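Local atomic coordinates of oxygenase-reductase (Streptomyces fradiae, PDB entry 4OSP), a protein that reduces the C-6 ketone of angucyclinones with NADPH through its C-terminal short-chain dehydrogenase/reductase domain, the part present here, in urdamycin biosynthesis. Residues Leu127-Val139 with Tyr170-Phe184. Sequence-based numbering, arbitrary orientation.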
ATOM      1  N   LEU B 127      -0.956  21.661  15.612  1.00 33.19           N
ATOM      2  CA  LEU B 127      -0.509  20.856  14.478  1.00 30.69           C
ATOM      3  C   LEU B 127      -1.650  20.532  13.515  1.00 28.72           C
ATOM      4  O   LEU B 127      -1.469  20.588  12.303  1.00 30.16           O
ATOM      5  CB  LEU B 127       0.163  19.570  14.957  1.00 31.80           C
ATOM      6  CG  LEU B 127       1.499  19.720  15.705  1.00 33.32           C
ATOM      7  CD1 LEU B 127       1.651  18.646  16.769  1.00 33.64           C
ATOM      8  CD2 LEU B 127       2.679  19.691  14.753  1.00 32.07           C
ATOM      9  N   VAL B 128      -2.815  20.188  14.063  1.00 26.17           N
ATOM     10  CA  VAL B 128      -4.010  19.921  13.263  1.00 25.50           C
ATOM     11  C   VAL B 128      -4.384  21.158  12.450  1.00 25.00           C
ATOM     12  O   VAL B 128      -4.468  21.096  11.215  1.00 24.34           O
ATOM     13  CB  VAL B 128      -5.206  19.510  14.154  1.00 25.55           C
ATOM     14  CG1 VAL B 128      -6.513  19.556  13.368  1.00 25.10           C
ATOM     15  CG2 VAL B 128      -4.984  18.123  14.739  1.00 26.67           C
ATOM     16  N   ALA B 129      -4.555  22.281  13.154  1.00 24.38           N
ATOM     17  CA  ALA B 129      -4.965  23.552  12.560  1.00 24.21           C
ATOM     18  C   ALA B 129      -4.108  23.922  11.362  1.00 25.19           C
ATOM     19  O   ALA B 129      -4.631  24.388  10.337  1.00 25.64           O
ATOM     20  CB  ALA B 129      -4.921  24.662  13.605  1.00 23.93           C
ATOM     21  N   VAL B 130      -2.798  23.702  11.486  1.00 24.86           N
ATOM     22  CA  VAL B 130      -1.845  24.076  10.441  1.00 25.04           C
ATOM     23  C   VAL B 130      -1.692  22.999   9.362  1.00 26.14           C
ATOM     24  O   VAL B 130      -1.672  23.314   8.174  1.00 25.41           O
ATOM     25  CB  VAL B 130      -0.442  24.412  11.021  1.00 25.67           C
ATOM     26  CG1 VAL B 130       0.567  24.643   9.894  1.00 25.54           C
ATOM     27  CG2 VAL B 130      -0.504  25.633  11.932  1.00 26.21           C
ATOM     28  N   ASN B 131      -1.565  21.737   9.781  1.00 27.56           N
ATOM     29  CA  ASN B 131      -1.198  20.663   8.864  1.00 28.70           C
ATOM     30  C   ASN B 131      -2.376  19.935   8.193  1.00 28.29           C
ATOM     31  O   ASN B 131      -2.189  19.288   7.171  1.00 28.95           O
ATOM     32  CB  ASN B 131      -0.298  19.631   9.555  1.00 31.48           C
ATOM     33  CG  ASN B 131       0.912  20.252  10.244  1.00 34.18           C
ATOM     34  OD1 ASN B 131       1.673  21.005   9.646  1.00 34.96           O
ATOM     35  ND2 ASN B 131       1.106  19.903  11.511  1.00 36.31           N
ATOM     36  N   ALA B 132      -3.566  20.007   8.781  1.00 27.07           N
ATOM     37  CA  ALA B 132      -4.725  19.270   8.251  1.00 26.23           C
ATOM     38  C   ALA B 132      -5.922  20.184   7.973  1.00 24.60           C
ATOM     39  O   ALA B 132      -6.450  20.209   6.858  1.00 24.14           O
ATOM     40  CB  ALA B 132      -5.124  18.153   9.203  1.00 26.46           C
ATOM     41  N   LYS B 133      -6.332  20.935   8.990  1.00 22.67           N
ATOM     42  CA  LYS B 133      -7.452  21.858   8.869  1.00 21.61           C
ATOM     43  C   LYS B 133      -7.251  22.862   7.753  1.00 21.19           C
ATOM     44  O   LYS B 133      -8.120  23.011   6.892  1.00 21.44           O
ATOM     45  CB  LYS B 133      -7.707  22.588  10.186  1.00 21.42           C
ATOM     46  CG  LYS B 133      -8.915  23.517  10.139  1.00 21.00           C
ATOM     47  CD  LYS B 133      -9.407  23.859  11.531  1.00 21.32           C
ATOM     48  CE  LYS B 133     -10.631  24.772  11.480  1.00 21.75           C
ATOM     49  NZ  LYS B 133     -11.040  25.198  12.846  1.00 21.68           N
ATOM     50  N   ALA B 134      -6.116  23.555   7.764  1.00 20.00           N
ATOM     51  CA  ALA B 134      -5.887  24.602   6.781  1.00 19.66           C
ATOM     52  C   ALA B 134      -5.867  24.024   5.374  1.00 20.02           C
ATOM     53  O   ALA B 134      -6.579  24.515   4.493  1.00 21.10           O
ATOM     54  CB  ALA B 134      -4.608  25.384   7.077  1.00 19.94           C
ATOM     55  N   PRO B 135      -5.067  22.962   5.147  1.00 19.90           N
ATOM     56  CA  PRO B 135      -5.059  22.432   3.793  1.00 19.90           C
ATOM     57  C   PRO B 135      -6.454  21.999   3.327  1.00 20.58           C
ATOM     58  O   PRO B 135      -6.810  22.241   2.162  1.00 21.40           O
ATOM     59  CB  PRO B 135      -4.099  21.243   3.886  1.00 20.53           C
ATOM     60  CG  PRO B 135      -3.168  21.626   4.991  1.00 20.93           C
ATOM     61  CD  PRO B 135      -4.039  22.326   5.994  1.00 19.57           C
ATOM     62  N   PHE B 136      -7.255  21.405   4.216  1.00 19.50           N
ATOM     63  CA  PHE B 136      -8.635  21.094   3.834  1.00 18.73           C
ATOM     64  C   PHE B 136      -9.407  22.331   3.369  1.00 18.73           C
ATOM     65  O   PHE B 136      -9.979  22.339   2.283  1.00 18.80           O
ATOM     66  CB  PHE B 136      -9.421  20.399   4.943  1.00 18.09           C
ATOM     67  CG  PHE B 136     -10.849  20.169   4.572  1.00 18.32           C
ATOM     68  CD1 PHE B 136     -11.815  21.143   4.828  1.00 17.59           C
ATOM     69  CD2 PHE B 136     -11.222  19.013   3.870  1.00 17.99           C
ATOM     70  CE1 PHE B 136     -13.124  20.955   4.425  1.00 17.92           C
ATOM     71  CE2 PHE B 136     -12.539  18.815   3.479  1.00 17.91           C
ATOM     72  CZ  PHE B 136     -13.490  19.789   3.754  1.00 17.87           C
ATOM     73  N   PHE B 137      -9.425  23.371   4.196  1.00 18.38           N
ATOM     74  CA  PHE B 137     -10.189  24.575   3.868  1.00 18.42           C
ATOM     75  C   PHE B 137      -9.592  25.400   2.741  1.00 18.48           C
ATOM     76  O   PHE B 137     -10.310  26.126   2.041  1.00 18.94           O
ATOM     77  CB  PHE B 137     -10.506  25.400   5.132  1.00 17.26           C
ATOM     78  CG  PHE B 137     -11.536  24.751   5.990  1.00 17.16           C
ATOM     79  CD1 PHE B 137     -12.880  24.808   5.631  1.00 17.07           C
ATOM     80  CD2 PHE B 137     -11.164  23.966   7.077  1.00 17.03           C
ATOM     81  CE1 PHE B 137     -13.838  24.147   6.378  1.00 17.55           C
ATOM     82  CE2 PHE B 137     -12.118  23.301   7.835  1.00 16.76           C
ATOM     83  CZ  PHE B 137     -13.457  23.382   7.480  1.00 17.88           C
ATOM     84  N   ILE B 138      -8.292  25.239   2.520  1.00 18.97           N
ATOM     85  CA  ILE B 138      -7.638  25.876   1.380  1.00 19.12           C
ATOM     86  C   ILE B 138      -8.100  25.206   0.089  1.00 19.66           C
ATOM     87  O   ILE B 138      -8.398  25.879  -0.895  1.00 19.28           O
ATOM     88  CB  ILE B 138      -6.106  25.797   1.474  1.00 19.46           C
ATOM     89  CG1 ILE B 138      -5.588  26.717   2.592  1.00 19.51           C
ATOM     90  CG2 ILE B 138      -5.466  26.155   0.129  1.00 19.78           C
ATOM     91  CD1 ILE B 138      -4.092  26.599   2.838  1.00 19.62           C
ATOM     92  N   VAL B 139      -8.158  23.877   0.098  1.00 19.56           N
ATOM     93  CA  VAL B 139      -8.689  23.151  -1.040  1.00 19.54           C
ATOM     94  C   VAL B 139     -10.138  23.566  -1.269  1.00 19.64           C
ATOM     95  O   VAL B 139     -10.540  23.865  -2.399  1.00 20.27           O
ATOM     96  CB  VAL B 139      -8.607  21.626  -0.837  1.00 20.08           C
ATOM     97  CG1 VAL B 139      -9.333  20.900  -1.962  1.00 20.17           C
ATOM     98  CG2 VAL B 139      -7.153  21.179  -0.763  1.00 20.83           C
ATOM     99  N   TYR B 170       2.612  14.942  14.356  1.00 37.83           N
ATOM    100  CA  TYR B 170       2.861  15.506  13.030  1.00 37.19           C
ATOM    101  C   TYR B 170       2.510  14.525  11.909  1.00 37.79           C
ATOM    102  O   TYR B 170       1.927  14.921  10.894  1.00 39.09           O
ATOM    103  CB  TYR B 170       4.315  15.957  12.911  1.00 36.37           C
ATOM    104  CG  TYR B 170       4.807  16.222  11.495  1.00 37.16           C
ATOM    105  CD1 TYR B 170       4.692  17.493  10.914  1.00 38.08           C
ATOM    106  CD2 TYR B 170       5.429  15.217  10.753  1.00 37.98           C
ATOM    107  CE1 TYR B 170       5.164  17.747   9.624  1.00 36.34           C
ATOM    108  CE2 TYR B 170       5.907  15.462   9.464  1.00 38.55           C
ATOM    109  CZ  TYR B 170       5.771  16.728   8.906  1.00 37.68           C
ATOM    110  OH  TYR B 170       6.245  16.962   7.629  1.00 38.64           O
ATOM    111  N   ALA B 171       2.864  13.251  12.100  1.00 36.13           N
ATOM    112  CA  ALA B 171       2.538  12.196  11.140  1.00 32.04           C
ATOM    113  C   ALA B 171       1.023  11.999  10.998  1.00 32.39           C
ATOM    114  O   ALA B 171       0.515  11.771   9.890  1.00 31.19           O
ATOM    115  CB  ALA B 171       3.200  10.901  11.543  1.00 31.56           C
ATOM    116  N   MET B 172       0.308  12.087  12.114  1.00 31.08           N
ATOM    117  CA  MET B 172      -1.155  12.017  12.087  1.00 33.91           C
ATOM    118  C   MET B 172      -1.745  13.098  11.198  1.00 33.96           C
ATOM    119  O   MET B 172      -2.641  12.825  10.381  1.00 33.40           O
ATOM    120  CB  MET B 172      -1.750  12.097  13.498  1.00 34.00           C
ATOM    121  CG  MET B 172      -1.457  10.859  14.329  1.00 36.61           C
ATOM    122  SD  MET B 172      -1.840  11.031  16.073  1.00 38.10           S
ATOM    123  CE  MET B 172      -3.631  10.941  16.075  1.00 35.26           C
ATOM    124  N   THR B 173      -1.234  14.318  11.336  1.00 32.89           N
ATOM    125  CA  THR B 173      -1.742  15.419  10.534  1.00 35.78           C
ATOM    126  C   THR B 173      -1.437  15.173   9.060  1.00 37.03           C
ATOM    127  O   THR B 173      -2.252  15.495   8.191  1.00 39.76           O
ATOM    128  CB  THR B 173      -1.215  16.803  11.002  1.00 35.73           C
ATOM    129  OG1 THR B 173       0.211  16.871  10.843  1.00 36.00           O
ATOM    130  CG2 THR B 173      -1.594  17.065  12.472  1.00 33.71           C
ATOM    131  N   LYS B 174      -0.287  14.555   8.788  1.00 35.87           N
ATOM    132  CA  LYS B 174       0.119  14.260   7.415  1.00 35.93           C
ATOM    133  C   LYS B 174      -0.571  13.044   6.794  1.00 37.23           C
ATOM    134  O   LYS B 174      -0.746  12.978   5.571  1.00 39.72           O
ATOM    135  CB  LYS B 174       1.636  14.135   7.320  1.00 37.01           C
ATOM    136  CG  LYS B 174       2.372  15.466   7.490  1.00 36.80           C
ATOM    137  CD  LYS B 174       1.941  16.469   6.433  1.00 34.38           C
ATOM    138  CE  LYS B 174       3.049  17.463   6.114  1.00 35.83           C
ATOM    139  NZ  LYS B 174       2.602  18.512   5.147  1.00 33.54           N
ATOM    140  N   GLY B 175      -0.955  12.080   7.632  1.00 35.41           N
ATOM    141  CA  GLY B 175      -1.809  10.979   7.195  1.00 31.94           C
ATOM    142  C   GLY B 175      -3.200  11.499   6.878  1.00 32.49           C
ATOM    143  O   GLY B 175      -3.857  11.028   5.957  1.00 29.85           O
ATOM    144  N   ALA B 176      -3.640  12.498   7.643  1.00 33.01           N
ATOM    145  CA  ALA B 176      -4.866  13.223   7.339  1.00 32.10           C
ATOM    146  C   ALA B 176      -4.765  13.876   5.960  1.00 32.94           C
ATOM    147  O   ALA B 176      -5.708  13.814   5.160  1.00 32.14           O
ATOM    148  CB  ALA B 176      -5.145  14.264   8.413  1.00 31.58           C
ATOM    149  N   MET B 177      -3.604  14.458   5.676  1.00 33.47           N
ATOM    150  CA  MET B 177      -3.337  15.117   4.401  1.00 35.81           C
ATOM    151  C   MET B 177      -3.368  14.188   3.181  1.00 35.98           C
ATOM    152  O   MET B 177      -3.823  14.587   2.100  1.00 38.80           O
ATOM    153  CB  MET B 177      -2.007  15.870   4.480  1.00 40.74           C
ATOM    154  CG  MET B 177      -1.261  16.016   3.161  1.00 43.35           C
ATOM    155  SD  MET B 177      -0.410  17.598   3.087  1.00 47.54           S
ATOM    156  CE  MET B 177      -1.789  18.669   2.730  1.00 41.88           C
ATOM    157  N   ASP B 178      -2.896  12.956   3.351  1.00 32.36           N
ATOM    158  CA  ASP B 178      -2.997  11.947   2.299  1.00 30.93           C
ATOM    159  C   ASP B 178      -4.442  11.561   1.968  1.00 28.25           C
ATOM    160  O   ASP B 178      -4.755  11.190   0.841  1.00 27.81           O
ATOM    161  CB  ASP B 178      -2.198  10.702   2.680  1.00 35.81           C
ATOM    162  CG  ASP B 178      -0.691  10.947   2.659  1.00 43.37           C
ATOM    163  OD1 ASP B 178      -0.244  11.927   2.004  1.00 43.21           O
ATOM    164  OD2 ASP B 178       0.044  10.161   3.299  1.00 49.81           O
ATOM    165  N   GLN B 179      -5.318  11.634   2.954  1.00 24.25           N
ATOM    166  CA  GLN B 179      -6.717  11.341   2.725  1.00 21.83           C
ATOM    167  C   GLN B 179      -7.334  12.403   1.822  1.00 21.94           C
ATOM    168  O   GLN B 179      -8.150  12.080   0.940  1.00 21.94           O
ATOM    169  CB  GLN B 179      -7.459  11.196   4.056  1.00 19.88           C
ATOM    170  CG  GLN B 179      -7.059   9.930   4.798  1.00 18.79           C
ATOM    171  CD  GLN B 179      -7.451   8.680   4.021  1.00 19.03           C
ATOM    172  OE1 GLN B 179      -8.576   8.566   3.533  1.00 19.64           O
ATOM    173  NE2 GLN B 179      -6.526   7.749   3.891  1.00 18.59           N
ATOM    174  N   LEU B 180      -6.899  13.656   1.998  1.00 20.26           N
ATOM    175  CA  LEU B 180      -7.269  14.733   1.082  1.00 21.28           C
ATOM    176  C   LEU B 180      -7.043  14.332  -0.377  1.00 20.27           C
ATOM    177  O   LEU B 180      -7.904  14.528  -1.233  1.00 20.56           O
ATOM    178  CB  LEU B 180      -6.461  16.002   1.379  1.00 22.49           C
ATOM    179  CG  LEU B 180      -6.913  16.945   2.491  1.00 23.79           C
ATOM    180  CD1 LEU B 180      -5.867  18.042   2.679  1.00 24.62           C
ATOM    181  CD2 LEU B 180      -8.275  17.559   2.182  1.00 23.48           C
ATOM    182  N   THR B 181      -5.866  13.794  -0.654  1.00 19.50           N
ATOM    183  CA  THR B 181      -5.507  13.373  -1.997  1.00 18.84           C
ATOM    184  C   THR B 181      -6.496  12.326  -2.521  1.00 19.28           C
ATOM    185  O   THR B 181      -7.054  12.483  -3.623  1.00 18.92           O
ATOM    186  CB  THR B 181      -4.052  12.824  -2.024  1.00 18.64           C
ATOM    187  OG1 THR B 181      -3.129  13.910  -1.838  1.00 17.86           O
ATOM    188  CG2 THR B 181      -3.746  12.112  -3.332  1.00 17.64           C
ATOM    189  N   LEU B 182      -6.726  11.273  -1.727  1.00 18.82           N
ATOM    190  CA  LEU B 182      -7.555  10.130  -2.174  1.00 18.77           C
ATOM    191  C   LEU B 182      -9.000  10.533  -2.559  1.00 18.12           C
ATOM    192  O   LEU B 182      -9.460  10.247  -3.653  1.00 17.53           O
ATOM    193  CB  LEU B 182      -7.570   9.023  -1.108  1.00 19.00           C
ATOM    194  CG  LEU B 182      -8.413   7.759  -1.354  1.00 19.90           C
ATOM    195  CD1 LEU B 182      -7.738   6.864  -2.385  1.00 21.55           C
ATOM    196  CD2 LEU B 182      -8.634   6.983  -0.061  1.00 19.79           C
ATOM    197  N   HIS B 183      -9.684  11.223  -1.652  1.00 17.41           N
ATOM    198  CA  HIS B 183     -11.100  11.533  -1.809  1.00 16.76           C
ATOM    199  C   HIS B 183     -11.372  12.701  -2.763  1.00 16.59           C
ATOM    200  O   HIS B 183     -12.292  12.631  -3.588  1.00 16.38           O
ATOM    201  CB  HIS B 183     -11.718  11.732  -0.439  1.00 16.26           C
ATOM    202  CG  HIS B 183     -11.394  10.620   0.509  1.00 16.88           C
ATOM    203  ND1 HIS B 183     -12.051   9.406   0.485  1.00 16.87           N
ATOM    204  CD2 HIS B 183     -10.442  10.512   1.464  1.00 16.83           C
ATOM    205  CE1 HIS B 183     -11.533   8.612   1.400  1.00 16.69           C
ATOM    206  NE2 HIS B 183     -10.542   9.250   1.993  1.00 16.92           N
ATOM    207  N   PHE B 184     -10.550  13.744  -2.700  1.00 15.78           N
ATOM    208  CA  PHE B 184     -10.674  14.823  -3.671  1.00 16.01           C
ATOM    209  C   PHE B 184     -10.322  14.429  -5.090  1.00 16.35           C
ATOM    210  O   PHE B 184     -10.806  15.048  -6.042  1.00 17.88           O
ATOM    211  CB  PHE B 184      -9.898  16.067  -3.254  1.00 15.70           C
ATOM    212  CG  PHE B 184     -10.671  16.980  -2.380  1.00 15.76           C
ATOM    213  CD1 PHE B 184     -11.692  17.751  -2.903  1.00 16.29           C
ATOM    214  CD2 PHE B 184     -10.409  17.055  -1.024  1.00 15.76           C
ATOM    215  CE1 PHE B 184     -12.423  18.601  -2.097  1.00 15.70           C
ATOM    216  CE2 PHE B 184     -11.149  17.894  -0.205  1.00 15.96           C
ATOM    217  CZ  PHE B 184     -12.160  18.666  -0.743  1.00 16.00           C
TER
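T173 and N131 meet where two neighbouring helices of a Rossmann fold run side by side, a case of near-parallel helix packing in the short-chain dehydrogenase/reductase family. The axes of 127-139 and 170-184 pass 8.2 Å apart at 9°, and beyond this polar pair apolar side chains fill the contact from A132 to V139. T173, OG1 lying between its backbone N and carbonyl carbon (chi1 64°), turns that hydroxyl back to donate to Y170 O at 2.6 Å, while OG1 also rests 3.1 Å from N131 CB. Its methyl, CG2, lies 3.5 Å from L127 O. OD1 of N131 accepts from V110 N, next to the NADP(+)-binding G109. Close by, helix 127-139 widens into a pi-type turn at 129-133, where V128 O accepts from both A132 N and K133 N. Further along, L180 splits its branches, CD1 against P135 CB and CD2 on F136 CD2 at 3.7 Å. P135 CB also receives the methyl of M177, whose chain bends to bring CE within 3.6 Å. At the far end F136 CE2 approaches the F184 ring at its edge, and V139 CG1 sits over that ring's face in a CH-pi contact, 3.7 Å from the centroid and 8° off the normal.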